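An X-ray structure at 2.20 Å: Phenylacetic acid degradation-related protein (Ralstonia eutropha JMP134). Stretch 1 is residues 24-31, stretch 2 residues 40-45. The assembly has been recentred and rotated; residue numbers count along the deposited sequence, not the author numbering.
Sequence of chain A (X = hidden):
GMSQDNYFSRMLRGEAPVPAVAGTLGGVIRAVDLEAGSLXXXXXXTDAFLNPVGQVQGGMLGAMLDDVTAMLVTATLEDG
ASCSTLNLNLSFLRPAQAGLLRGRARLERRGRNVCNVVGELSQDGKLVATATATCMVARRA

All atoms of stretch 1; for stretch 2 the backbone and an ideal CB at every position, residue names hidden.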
# COMPACT_ATOMS: atom_id res chain seq x y z
N THR A 24 -0.63 1.88 13.40
CA THR A 24 -0.01 2.88 12.56
C THR A 24 -1.03 3.56 11.63
O THR A 24 -1.00 4.77 11.46
CB THR A 24 1.12 2.19 11.78
OG1 THR A 24 2.05 1.66 12.73
CG2 THR A 24 1.84 3.10 10.81
N LEU A 25 -1.96 2.78 11.07
CA LEU A 25 -3.00 3.32 10.18
C LEU A 25 -4.24 3.91 10.88
O LEU A 25 -5.14 4.41 10.21
CB LEU A 25 -3.43 2.24 9.18
CG LEU A 25 -2.24 1.66 8.38
CD1 LEU A 25 -2.68 0.40 7.69
CD2 LEU A 25 -1.68 2.70 7.42
N GLY A 26 -4.25 3.90 12.22
CA GLY A 26 -5.38 4.41 13.03
C GLY A 26 -6.62 3.56 12.83
O GLY A 26 -7.73 4.06 12.83
N GLY A 27 -6.41 2.26 12.63
CA GLY A 27 -7.47 1.34 12.28
C GLY A 27 -8.36 1.00 13.46
O GLY A 27 -7.86 0.62 14.51
N VAL A 28 -9.67 1.16 13.28
CA VAL A 28 -10.65 0.83 14.33
C VAL A 28 -11.85 0.23 13.67
O VAL A 28 -12.57 0.91 12.91
CB VAL A 28 -11.13 2.07 15.15
CG1 VAL A 28 -12.05 1.65 16.25
CG2 VAL A 28 -9.97 2.84 15.72
N ILE A 29 -12.08 -1.04 13.99
CA ILE A 29 -13.17 -1.81 13.41
C ILE A 29 -14.48 -1.25 13.92
O ILE A 29 -14.69 -1.15 15.12
CB ILE A 29 -13.11 -3.28 13.84
CG1 ILE A 29 -11.79 -3.95 13.44
CG2 ILE A 29 -14.31 -4.05 13.30
CD1 ILE A 29 -11.63 -4.15 12.04
N ARG A 30 -15.38 -0.89 13.02
CA ARG A 30 -16.65 -0.32 13.42
C ARG A 30 -17.83 -1.28 13.22
O ARG A 30 -18.82 -1.11 13.86
CB ARG A 30 -16.89 0.99 12.66
CG ARG A 30 -15.82 2.04 12.86
CD ARG A 30 -15.62 2.38 14.34
NE ARG A 30 -16.83 2.91 14.96
CZ ARG A 30 -17.22 4.19 14.89
NH1 ARG A 30 -16.49 5.06 14.23
NH2 ARG A 30 -18.31 4.59 15.53
N ALA A 31 -17.72 -2.29 12.36
CA ALA A 31 -18.85 -3.16 12.04
C ALA A 31 -18.39 -4.45 11.43
O ALA A 31 -17.41 -4.46 10.68
CB ALA A 31 -19.82 -2.46 11.10
N UNK A 40 -16.37 -3.19 8.35
CA UNK A 40 -16.15 -1.76 8.21
C UNK A 40 -15.09 -1.36 9.24
O UNK A 40 -15.10 -1.87 10.36
CB UNK A 40 -17.45 -0.97 8.40
N UNK A 41 -14.13 -0.54 8.83
CA UNK A 41 -13.11 -0.02 9.72
C UNK A 41 -12.82 1.46 9.42
O UNK A 41 -12.85 1.90 8.27
CB UNK A 41 -11.83 -0.85 9.60
N UNK A 42 -12.55 2.21 10.47
CA UNK A 42 -12.00 3.55 10.33
C UNK A 42 -10.49 3.48 10.14
O UNK A 42 -9.87 2.54 10.60
CB UNK A 42 -12.35 4.41 11.55
N UNK A 43 -9.92 4.49 9.49
CA UNK A 43 -8.49 4.67 9.35
C UNK A 43 -8.21 6.18 9.51
O UNK A 43 -9.12 7.01 9.33
CB UNK A 43 -7.99 4.13 8.01
N UNK A 44 -6.98 6.52 9.90
CA UNK A 44 -6.55 7.92 10.00
C UNK A 44 -5.31 8.07 9.11
O UNK A 44 -4.35 7.32 9.26
CB UNK A 44 -6.25 8.32 11.45
N UNK A 45 -5.37 9.01 8.17
CA UNK A 45 -4.20 9.40 7.40
C UNK A 45 -3.54 10.55 8.17
O UNK A 45 -4.19 11.55 8.47
CB UNK A 45 -4.57 9.80 5.97

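Stretch 1 leaves a helix through Gly 26 and runs as a strand from Val 28 to Ala 31, antiparallel to stretch 2, so positions 40 to 44 of stretch 2 can be read against known neighbours, while 45 points away.

Position 40 is extended (phi/psi -134/136), and its ideal CB lies 3.9 Å from the CB of Ala 31 and 4.7 Å from the CB of Arg 30. Ala 31 is small and leaves room beside it, so a long polar chain, a beta-branched residue or a mid-sized apolar one would all suit. The backbone bonds say little about the side chain beyond excluding proline, because the N at 40 must donate: a beta bulge lets the O of position 40 receive the N of Arg 30 at 2.8 Å and, weakly, the N of Ala 31 at 3.3 Å, while the N of position 40 donates to the O of Ala 31 at 2.9 Å. The residue is Glu 40, whose CB packs 3.8 Å from the CB of Ala 31; its carboxylate is hydrogen-bonded elsewhere in the structure.

At position 41 the CB turns to the sheet face that carries Ile 29, in a non-hydrogen-bonded pair with CA atoms 4.1 Å apart. The ideal CB is 4.1 Å from Ile 29 CD1 and 3.8 Å from Val 28 O, so a small apolar residue could fit against the isoleucine, and a small polar one could also reach the nearby backbone. Ser 41 takes the place with chi1 in t, setting its OG 3.3 Å from Val 28 O.

Position 42 shares its face with Val 28, and two backbone bonds fix this pair: the N of position 42 donates to Val 28 O at 2.8 Å, and Val 28 N donates to the O of position 42 at 3.0 Å. The ideal CB is 4.4 Å from Arg 30 CG, and the arginine chain, m at chi1 through chi3, curls so that its guanidinium comes within reach. A short acid is the strongest candidate, although asparagine, serine or threonine would also be plausible. Asp 42 answers the charge: Arg 30 NH1 donates to Asp 42 OD2 at 2.7 Å in a salt bridge, the carboxylate oxygen lying at the guanidinium edge, near its plane.

Position 43 points its CB sideways, 3.6 Å from Leu 25 O. Gly 27 has no side chain, leaving space alongside the leucine that a flat aromatic or a long aliphatic chain could use. Tyr 43 lays its ring there, CD1 4.0 Å from Leu 25 CB and 3.7 Å from Gly 27 CA; an ideal CB on Gly 27 would come within a tight 3.2 Å of Tyr 43 CE1.

Position 44 also points sideways, beside Gly 26, where a beta-branched or other modest apolar residue would suit the extended backbone. Val 44 is found, its N bonded to Leu 25 O at 2.8 Å. A CB on Gly 26 would clash at 2.8 Å with Val 44 CB. Water 1 bridges Thr 24 O (2.9 Å) and Val 44 O (2.7 Å).

Position 45 points away from stretch 1, which therefore says little about its identity; it is Ala 45.

Stretch 2 40-45: ESDYVA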
# COMPACT_ATOMS: atom_id res chain seq x y z
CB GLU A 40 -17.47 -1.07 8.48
CG GLU A 40 -17.63 0.32 7.93
CD GLU A 40 -19.12 0.67 7.63
OE1 GLU A 40 -19.69 0.26 6.60
OE2 GLU A 40 -19.72 1.36 8.45
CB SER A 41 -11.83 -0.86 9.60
OG SER A 41 -10.80 -0.43 10.49
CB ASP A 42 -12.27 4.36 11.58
CG ASP A 42 -13.72 4.71 11.74
OD1 ASP A 42 -14.39 4.89 10.71
OD2 ASP A 42 -14.17 4.81 12.90
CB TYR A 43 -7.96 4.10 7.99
CG TYR A 43 -8.16 2.59 7.91
CD1 TYR A 43 -7.30 1.72 8.57
CD2 TYR A 43 -9.24 2.05 7.24
CE1 TYR A 43 -7.50 0.36 8.54
CE2 TYR A 43 -9.46 0.69 7.22
CZ TYR A 43 -8.61 -0.15 7.89
OH TYR A 43 -8.86 -1.51 7.89
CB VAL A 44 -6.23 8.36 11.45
CG1 VAL A 44 -5.66 9.77 11.48
CG2 VAL A 44 -7.46 8.29 12.34
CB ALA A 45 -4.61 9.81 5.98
O HOH W 1 -2.93 6.88 11.50
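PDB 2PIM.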